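Glutathione peroxidase (Hypocrea jecorina, PDB 6VPD) probably reduces hydroperoxides to alcohols with thioredoxin as the electron donor, as a fungal member of the glutathione peroxidase family. Local coordinates at residues K157-R162 and D181-A186; V51-N56 and K68-V73; G122-N127 and P133-L138. All coordinates share one frame; numbering follows the deposited sequence.

Contact 1. Residues K157-R162 and D181-A186; sequences KFLIGR and DKIIEA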
loop_
_atom_site.group_PDB
_atom_site.type_symbol
_atom_site.label_atom_id
_atom_site.label_comp_id
_atom_site.label_asym_id
_atom_site.label_seq_id
_atom_site.Cartn_x
_atom_site.Cartn_y
_atom_site.Cartn_z
ATOM N N LYS A 157 5.375 1.682 8.953
ATOM C CA LYS A 157 5.642 1.763 10.391
ATOM C C LYS A 157 6.820 0.866 10.768
ATOM O O LYS A 157 6.933 -0.259 10.269
ATOM C CB LYS A 157 4.413 1.337 11.210
ATOM C CG LYS A 157 3.150 2.082 10.895
ATOM C CD LYS A 157 2.260 1.307 9.936
ATOM C CE LYS A 157 0.856 1.900 9.898
ATOM N NZ LYS A 157 0.220 1.770 8.543
ATOM N N PHE A 158 7.697 1.359 11.647
ATOM C CA PHE A 158 8.720 0.543 12.305
ATOM C C PHE A 158 8.527 0.589 13.814
ATOM O O PHE A 158 8.292 1.656 14.383
ATOM C CB PHE A 158 10.136 1.016 12.031
ATOM C CG PHE A 158 10.516 1.056 10.589
ATOM C CD1 PHE A 158 10.111 2.107 9.778
ATOM C CD2 PHE A 158 11.368 0.081 10.057
ATOM C CE1 PHE A 158 10.514 2.165 8.441
ATOM C CE2 PHE A 158 11.771 0.129 8.720
ATOM C CZ PHE A 158 11.334 1.167 7.911
ATOM N N LEU A 159 8.672 -0.560 14.465
ATOM C CA LEU A 159 8.512 -0.678 15.906
ATOM C C LEU A 159 9.884 -0.877 16.555
ATOM O O LEU A 159 10.599 -1.824 16.212
ATOM C CB LEU A 159 7.575 -1.835 16.231
ATOM C CG LEU A 159 7.278 -2.074 17.706
ATOM C CD1 LEU A 159 6.657 -0.823 18.297
ATOM C CD2 LEU A 159 6.372 -3.305 17.876
ATOM N N ILE A 160 10.238 0.016 17.490
ATOM C CA ILE A 160 11.502 -0.034 18.217
ATOM C C ILE A 160 11.249 -0.607 19.607
ATOM O O ILE A 160 10.488 -0.028 20.394
ATOM C CB ILE A 160 12.158 1.355 18.343
ATOM C CG1 ILE A 160 12.216 2.135 17.009
ATOM C CG2 ILE A 160 13.538 1.181 18.947
ATOM C CD1 ILE A 160 12.863 1.429 15.870
ATOM N N GLY A 161 11.925 -1.715 19.936
ATOM C CA GLY A 161 11.849 -2.261 21.276
ATOM C C GLY A 161 12.654 -1.441 22.270
ATOM O O GLY A 161 13.442 -0.568 21.909
ATOM N N ARG A 162 12.444 -1.731 23.560
ATOM C CA ARG A 162 13.069 -0.932 24.615
ATOM C C ARG A 162 14.590 -0.918 24.491
ATOM O O ARG A 162 15.236 0.047 24.916
ATOM C CB ARG A 162 12.668 -1.455 25.996
ATOM C CG ARG A 162 11.187 -1.366 26.328
ATOM C CD ARG A 162 11.028 -1.598 27.827
ATOM N NE ARG A 162 9.644 -1.666 28.283
ATOM C CZ ARG A 162 9.005 -0.676 28.917
ATOM N NH1 ARG A 162 9.621 0.481 29.160
ATOM N NH2 ARG A 162 7.747 -0.837 29.321
ATOM N N ASP A 181 -0.814 -5.526 19.622
ATOM C CA ASP A 181 -0.350 -6.594 20.501
ATOM C C ASP A 181 1.166 -6.782 20.433
ATOM O O ASP A 181 1.773 -7.206 21.425
ATOM C CB ASP A 181 -1.097 -7.904 20.195
ATOM C CG ASP A 181 -2.647 -7.746 20.238
ATOM O OD1 ASP A 181 -3.160 -6.936 21.054
ATOM O OD2 ASP A 181 -3.363 -8.453 19.482
ATOM N N LYS A 182 1.798 -6.449 19.300
ATOM C CA LYS A 182 3.259 -6.408 19.252
ATOM C C LYS A 182 3.816 -5.265 20.102
ATOM O O LYS A 182 4.869 -5.415 20.739
ATOM C CB LYS A 182 3.737 -6.273 17.810
ATOM C CG LYS A 182 3.585 -7.532 16.992
ATOM C CD LYS A 182 4.679 -8.545 17.256
ATOM C CE LYS A 182 6.045 -7.887 17.358
ATOM N NZ LYS A 182 6.989 -8.834 18.002
ATOM N N ILE A 183 3.143 -4.108 20.103
ATOM C CA ILE A 183 3.575 -3.007 20.958
ATOM C C ILE A 183 3.558 -3.442 22.407
ATOM O O ILE A 183 4.567 -3.349 23.118
ATOM C CB ILE A 183 2.690 -1.765 20.754
ATOM C CG1 ILE A 183 2.957 -1.131 19.395
ATOM C CG2 ILE A 183 2.985 -0.748 21.849
ATOM C CD1 ILE A 183 1.738 -0.489 18.812
ATOM N N ILE A 184 2.405 -3.939 22.860
ATOM C CA ILE A 184 2.199 -4.279 24.266
ATOM C C ILE A 184 3.163 -5.378 24.730
ATOM O O ILE A 184 3.660 -5.336 25.865
ATOM C CB ILE A 184 0.712 -4.635 24.456
ATOM C CG1 ILE A 184 -0.109 -3.342 24.460
ATOM C CG2 ILE A 184 0.467 -5.452 25.709
ATOM C CD1 ILE A 184 -1.571 -3.553 24.157
ATOM N N GLU A 185 3.486 -6.342 23.856
ATOM C CA GLU A 185 4.565 -7.285 24.150
ATOM C C GLU A 185 5.912 -6.575 24.288
ATOM O O GLU A 185 6.693 -6.885 25.196
ATOM C CB GLU A 185 4.639 -8.361 23.069
ATOM C CG GLU A 185 5.697 -9.482 23.267
ATOM C CD GLU A 185 6.003 -9.886 24.737
ATOM O OE1 GLU A 185 6.910 -9.300 25.366
ATOM O OE2 GLU A 185 5.339 -10.804 25.277
ATOM N N ALA A 186 6.218 -5.627 23.393
ATOM C CA ALA A 186 7.464 -4.892 23.575
ATOM C C ALA A 186 7.461 -4.152 24.906
ATOM O O ALA A 186 8.504 -4.073 25.562
ATOM C CB ALA A 186 7.714 -3.927 22.421
#
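Leu159, on strand 157-160, fits its two methyl branches against Lys182 and Ile183 of the helix segment 181-186, and this is the well-packed part of the contact. CD1 lies 3.9 Å from CG1 of Ile183, the two side chains crossing obliquely. The other branch, CD2, reaches the helix backbone, 3.9 Å from the carbonyl O of Lys182, and also approaches that residue's CB at 4.0 Å. With CG opposite the backbone N (chi1 -179°), the fork is carried out from the strand to the helix; chi2 then sets one methyl to Ile183 and the other to Lys182. Further along, Ala186 turns its methyl toward Gly161, just past the end of the strand, which offers only backbone; the CA of Gly161 and the CB of Ala186 are 4.6 Å apart. Val51 and Ile167 of the flanking strands also touch Ala186, and Val73 and Ile77 of helix 64-80 touch Ile183, so the apolar part is closed in from several directions.

The margins are looser. The side chain of Lys182 touches the strand only through CB, and its exposed chain bends at chi2 and chi3. At Arg162, extended from CG to NE, the contact across the segments is loose: NE is 3.8 Å from Ala186 O, approaching obliquely and not hydrogen-bonded to that oxygen. The guanidinium itself is firmly held: NH2 bonds to Ile187 O and forms a salt bridge with Asp84, while NH1 bonds to Gly49 O. No hydrogen bond joins the two segments, and about 231 Å² is buried between them. A C-terminal helix laid on one face of the central mixed sheet, by way of the strand next to the sheet's edge, is the arrangement of the thioredoxin fold.

Contact 2. Residues V51-N56 and K68-V73; sequences VVLVVN and KNLESV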
loop_
_atom_site.group_PDB
_atom_site.type_symbol
_atom_site.label_atom_id
_atom_site.label_comp_id
_atom_site.label_asym_id
_atom_site.label_seq_id
_atom_site.Cartn_x
_atom_site.Cartn_y
_atom_site.Cartn_z
ATOM N N VAL A 51 9.276 2.020 24.178
ATOM C CA VAL A 51 8.833 1.396 22.937
ATOM C C VAL A 51 8.398 2.517 22.008
ATOM O O VAL A 51 7.575 3.356 22.390
ATOM C CB VAL A 51 7.693 0.392 23.194
ATOM C CG1 VAL A 51 7.160 -0.193 21.895
ATOM C CG2 VAL A 51 8.178 -0.717 24.118
ATOM N N VAL A 52 8.972 2.551 20.806
ATOM C CA VAL A 52 8.799 3.646 19.855
ATOM C C VAL A 52 8.235 3.091 18.547
ATOM O O VAL A 52 8.725 2.081 18.023
ATOM C CB VAL A 52 10.125 4.389 19.587
ATOM C CG1 VAL A 52 9.866 5.620 18.719
ATOM C CG2 VAL A 52 10.828 4.770 20.881
ATOM N N LEU A 53 7.219 3.761 18.015
ATOM C CA LEU A 53 6.658 3.421 16.720
ATOM C C LEU A 53 6.966 4.571 15.773
ATOM O O LEU A 53 6.516 5.700 15.998
ATOM C CB LEU A 53 5.156 3.161 16.816
ATOM C CG LEU A 53 4.616 2.716 15.449
ATOM C CD1 LEU A 53 4.939 1.238 15.148
ATOM C CD2 LEU A 53 3.156 3.014 15.284
ATOM N N VAL A 54 7.745 4.290 14.731
ATOM C CA VAL A 54 8.230 5.303 13.807
ATOM C C VAL A 54 7.371 5.187 12.569
ATOM O O VAL A 54 7.166 4.082 12.057
ATOM C CB VAL A 54 9.721 5.100 13.471
ATOM C CG1 VAL A 54 10.156 6.048 12.378
ATOM C CG2 VAL A 54 10.607 5.277 14.704
ATOM N N VAL A 55 6.818 6.303 12.120
ATOM C CA VAL A 55 5.928 6.299 10.970
ATOM C C VAL A 55 6.236 7.538 10.128
ATOM O O VAL A 55 6.444 8.628 10.671
ATOM C CB VAL A 55 4.451 6.223 11.410
ATOM C CG1 VAL A 55 4.050 7.467 12.140
ATOM C CG2 VAL A 55 3.532 6.001 10.218
ATOM N N ASN A 56 6.372 7.348 8.814
ATOM C CA ASN A 56 6.539 8.446 7.870
ATOM C C ASN A 56 5.160 8.931 7.436
ATOM O O ASN A 56 4.372 8.170 6.853
ATOM C CB ASN A 56 7.341 8.015 6.651
ATOM C CG ASN A 56 6.728 6.836 5.982
ATOM O OD1 ASN A 56 6.390 5.852 6.651
ATOM N ND2 ASN A 56 6.535 6.920 4.669
ATOM N N LYS A 68 -6.227 9.275 12.208
ATOM C CA LYS A 68 -7.174 8.888 13.245
ATOM C C LYS A 68 -6.766 7.558 13.871
ATOM O O LYS A 68 -6.673 7.445 15.098
ATOM C CB LYS A 68 -8.593 8.813 12.674
ATOM C CG LYS A 68 -9.235 10.169 12.365
ATOM C CD LYS A 68 -10.642 9.967 11.763
ATOM C CE LYS A 68 -11.446 11.265 11.689
ATOM N NZ LYS A 68 -12.805 11.090 11.081
ATOM N N ASN A 69 -6.482 6.551 13.035
ATOM C CA ASN A 69 -6.120 5.231 13.546
ATOM C C ASN A 69 -4.819 5.262 14.345
ATOM O O ASN A 69 -4.697 4.573 15.369
ATOM C CB ASN A 69 -6.007 4.242 12.393
ATOM C CG ASN A 69 -7.353 3.863 11.826
ATOM O OD1 ASN A 69 -7.562 3.879 10.613
ATOM N ND2 ASN A 69 -8.282 3.519 12.709
ATOM N N LEU A 70 -3.831 6.039 13.889
ATOM C CA LEU A 70 -2.584 6.148 14.639
ATOM C C LEU A 70 -2.762 6.980 15.899
ATOM O O LEU A 70 -2.134 6.696 16.925
ATOM C CB LEU A 70 -1.451 6.720 13.767
ATOM C CG LEU A 70 -0.842 5.693 12.797
ATOM C CD1 LEU A 70 -0.601 6.239 11.397
ATOM C CD2 LEU A 70 0.430 5.075 13.392
ATOM N N GLU A 71 -3.608 8.011 15.857
ATOM C CA GLU A 71 -3.971 8.684 17.099
ATOM C C GLU A 71 -4.716 7.746 18.052
ATOM O O GLU A 71 -4.535 7.826 19.272
ATOM C CB GLU A 71 -4.806 9.919 16.788
ATOM C CG GLU A 71 -5.133 10.769 17.987
ATOM C CD GLU A 71 -3.907 11.344 18.663
ATOM O OE1 GLU A 71 -3.999 11.719 19.854
ATOM O OE2 GLU A 71 -2.846 11.439 18.009
ATOM N N SER A 72 -5.519 6.826 17.514
ATOM C CA SER A 72 -6.321 5.934 18.344
ATOM C C SER A 72 -5.459 4.898 19.066
ATOM O O SER A 72 -5.615 4.685 20.272
ATOM C CB SER A 72 -7.392 5.266 17.480
ATOM O OG SER A 72 -8.013 4.195 18.163
ATOM N N VAL A 73 -4.549 4.235 18.350
ATOM C CA VAL A 73 -3.638 3.288 18.996
ATOM C C VAL A 73 -2.770 3.991 20.038
ATOM O O VAL A 73 -2.418 3.404 21.064
ATOM C CB VAL A 73 -2.782 2.568 17.930
ATOM C CG1 VAL A 73 -1.844 1.549 18.576
ATOM C CG2 VAL A 73 -3.671 1.880 16.921
#
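Leu53 and Val55, two residues apart on strand 51-58, both direct their side chains to Leu70 of helix 64-80. Val51 has the same facing but lies too far along the strand to meet segment 68-73, and it packs on Leu159 instead. Val52 turns to the other face of the sheet. Leu53 makes the first touch: its CD2 lies 3.9 Å from CD2 of Leu70, and the two side chains cross at about a right angle. With CG anti to the backbone N (chi1 -176°), the leucine stands out from the sheet far enough to reach the helix. Val54 again belongs to the opposite face, against Phe90. Val55 then takes the second branch of Leu70, its CG2 lying 4.3 Å from CD1 of that residue. Asn56 closes the segment with ND2 bonded to Trp153 O.

One leucine thus lays its two methyls over two strand positions, while the backbones stay well apart, 9.3 Å between the CA atoms of Val55 and Leu70. Strand, helix and the following strand 85-92 form a beta-alpha-beta unit, and Phe155 and Pro176 also touch Leu70. The two segments bury 110 Å² in methyl-to-methyl packing without a hydrogen bond or charge between them, which implies that helix and strand are held here by shape and the exclusion of water.

Contact 3. Residues G122-N127 and P133-L138; sequences GKINVN and PLYKWL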
loop_
_atom_site.group_PDB
_atom_site.type_symbol
_atom_site.label_atom_id
_atom_site.label_comp_id
_atom_site.label_asym_id
_atom_site.label_seq_id
_atom_site.Cartn_x
_atom_site.Cartn_y
_atom_site.Cartn_z
ATOM N N GLY A 122 10.437 17.066 12.191
ATOM C CA GLY A 122 10.821 17.773 10.990
ATOM C C GLY A 122 10.648 16.913 9.757
ATOM O O GLY A 122 10.581 15.686 9.829
ATOM N N LYS A 123 10.546 17.579 8.609
ATOM C CA LYS A 123 10.370 16.861 7.353
ATOM C C LYS A 123 11.687 16.214 6.949
ATOM O O LYS A 123 12.757 16.810 7.099
ATOM C CB LYS A 123 9.878 17.800 6.249
ATOM C CG LYS A 123 9.782 17.150 4.866
ATOM C CD LYS A 123 10.663 17.905 3.845
ATOM C CE LYS A 123 11.257 16.972 2.754
ATOM N NZ LYS A 123 11.780 17.705 1.553
ATOM N N ILE A 124 11.613 14.974 6.456
ATOM C CA ILE A 124 12.802 14.238 6.037
ATOM C C ILE A 124 12.527 13.471 4.746
ATOM O O ILE A 124 11.385 13.328 4.289
ATOM C CB ILE A 124 13.303 13.252 7.112
ATOM C CG1 ILE A 124 12.199 12.286 7.497
ATOM C CG2 ILE A 124 13.874 13.975 8.340
ATOM C CD1 ILE A 124 12.754 11.117 8.195
ATOM N N ASN A 125 13.602 12.961 4.167
ATOM C CA ASN A 125 13.509 11.997 3.092
ATOM C C ASN A 125 13.732 10.609 3.661
ATOM O O ASN A 125 14.685 10.389 4.414
ATOM C CB ASN A 125 14.526 12.315 2.003
ATOM C CG ASN A 125 14.115 13.509 1.191
ATOM O OD1 ASN A 125 13.347 13.383 0.243
ATOM N ND2 ASN A 125 14.578 14.687 1.590
ATOM N N VAL A 126 12.831 9.681 3.325
ATOM C CA VAL A 126 13.012 8.298 3.750
ATOM C C VAL A 126 13.730 7.455 2.714
ATOM O O VAL A 126 14.135 6.332 3.033
ATOM C CB VAL A 126 11.673 7.614 4.104
ATOM C CG1 VAL A 126 10.958 8.387 5.207
ATOM C CG2 VAL A 126 10.781 7.446 2.874
ATOM N N ASN A 127 13.916 7.959 1.491
ATOM C CA ASN A 127 14.452 7.163 0.393
ATOM C C ASN A 127 15.482 7.961 -0.386
ATOM O O ASN A 127 15.510 9.188 -0.345
ATOM C CB ASN A 127 13.350 6.706 -0.552
ATOM C CG ASN A 127 12.548 5.586 0.024
ATOM O OD1 ASN A 127 13.079 4.787 0.794
ATOM N ND2 ASN A 127 11.266 5.516 -0.320
ATOM N N PRO A 133 19.825 9.702 7.811
ATOM C CA PRO A 133 20.582 8.529 8.294
ATOM C C PRO A 133 19.751 7.573 9.124
ATOM O O PRO A 133 19.945 6.357 9.022
ATOM C CB PRO A 133 21.721 9.153 9.121
ATOM C CG PRO A 133 21.922 10.504 8.518
ATOM C CD PRO A 133 20.557 10.967 8.027
ATOM N N LEU A 134 18.813 8.085 9.928
ATOM C CA LEU A 134 17.932 7.207 10.696
ATOM C C LEU A 134 17.211 6.200 9.798
ATOM O O LEU A 134 17.171 5.001 10.099
ATOM C CB LEU A 134 16.919 8.037 11.478
ATOM C CG LEU A 134 15.865 7.140 12.144
ATOM C CD1 LEU A 134 16.490 6.187 13.190
ATOM C CD2 LEU A 134 14.687 7.932 12.711
ATOM N N TYR A 135 16.617 6.675 8.696
ATOM C CA TYR A 135 15.877 5.776 7.815
ATOM C C TYR A 135 16.791 4.850 7.029
ATOM O O TYR A 135 16.384 3.728 6.697
ATOM C CB TYR A 135 14.983 6.567 6.862
ATOM C CG TYR A 135 13.618 6.708 7.450
ATOM C CD1 TYR A 135 12.659 5.749 7.228
ATOM C CD2 TYR A 135 13.319 7.756 8.307
ATOM C CE1 TYR A 135 11.412 5.844 7.796
ATOM C CE2 TYR A 135 12.063 7.861 8.892
ATOM C CZ TYR A 135 11.115 6.901 8.625
ATOM O OH TYR A 135 9.872 6.987 9.194
ATOM N N LYS A 136 18.017 5.279 6.710
ATOM C CA LYS A 136 18.961 4.330 6.133
ATOM C C LYS A 136 19.193 3.155 7.081
ATOM O O LYS A 136 19.230 1.993 6.656
ATOM C CB LYS A 136 20.267 5.037 5.785
ATOM C CG LYS A 136 20.142 5.972 4.586
ATOM C CD LYS A 136 21.490 6.508 4.139
ATOM C CE LYS A 136 21.308 7.631 3.089
ATOM N NZ LYS A 136 22.608 8.183 2.607
ATOM N N TRP A 137 19.283 3.433 8.381
ATOM C CA TRP A 137 19.462 2.366 9.356
ATOM C C TRP A 137 18.202 1.509 9.494
ATOM O O TRP A 137 18.280 0.275 9.440
ATOM C CB TRP A 137 19.868 2.971 10.697
ATOM C CG TRP A 137 20.076 1.978 11.786
ATOM C CD1 TRP A 137 21.194 1.218 12.009
ATOM C CD2 TRP A 137 19.149 1.649 12.829
ATOM N NE1 TRP A 137 21.016 0.443 13.126
ATOM C CE2 TRP A 137 19.768 0.686 13.647
ATOM C CE3 TRP A 137 17.867 2.091 13.160
ATOM C CZ2 TRP A 137 19.140 0.150 14.767
ATOM C CZ3 TRP A 137 17.240 1.544 14.253
ATOM C CH2 TRP A 137 17.874 0.589 15.044
ATOM N N LEU A 138 17.029 2.144 9.686
ATOM C CA LEU A 138 15.777 1.393 9.821
ATOM C C LEU A 138 15.561 0.429 8.655
ATOM O O LEU A 138 15.091 -0.694 8.848
ATOM C CB LEU A 138 14.580 2.348 9.918
ATOM C CG LEU A 138 14.360 3.113 11.227
ATOM C CD1 LEU A 138 13.139 3.997 11.127
ATOM C CD2 LEU A 138 14.251 2.199 12.427
#
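Tyr135 meets Ile124 and Val126 of the loop segment 122-127 from the first turn of helix 133-141. The helix opens at Pro133, which takes no part in the contact; its carbonyl O accepts Trp137 N at 3.1 Å. Leu134 comes next and packs on Phe90 of strand 85-92, while its own backbone N bonds to His132 ND1.

Tyr135 then places its ring against the loop. CG1 of Val126 stands over one face, 3.5 Å from the ring centroid and only 6° off the normal, a geometry that supports a CH-pi contact. Val126 brings that methyl there with CG1 anti to its carbonyl carbon (chi1 -58°), and the two side chains lie alongside each other pointing the same way. The backbones are close as well, 5.6 Å between the CA atoms of Val126 and Tyr135. Ile124 approaches differently: its chain crosses the tyrosine at about a right angle, and CD1 meets the CD2-CE2 side of the ring obliquely, 3.4 Å from CE2. In the thioredoxin fold of this family, helix 133-141 lies on the face of the sheet opposite to helices 64-80 and 176-188, and the loop leading into it here folds back on its first turn.

Lys136, on the exposed side, sends NZ to the carbonyl O of Asp129. Trp137 lies too far from the loop to touch it and meets the ring of Phe32, the planes at about 45°. Leu138 does not touch the loop, yet it completes the setting of the tyrosine: its CD1 lies 4.1 Å above the ring plane on the face opposite Val126 CG1, over the ring centre.

In the fold
From the N terminus, contact 2 comes first, closing the loop from strand 51-58 to helix 64-80, the first half of a beta-alpha-beta crossover; the intervening loop carries the predicted active-site Cys61. Contact 3 closes the short turn into helix 133-141, and contact 1 the hairpin-and-helix end of the chain. The three are in series, neither nested nor crossed. Contacts 1 and 2 share a sheet and meet through adjacent antiparallel strands, where Ile160 N lies 2.6 Å from Val52 O, a probable hydrogen bond. Contact 3 occupies the other face, with Val54 and Phe158 touching Tyr135; its centre is about 17 Å from that of contact 2 and about 19 Å from that of contact 1.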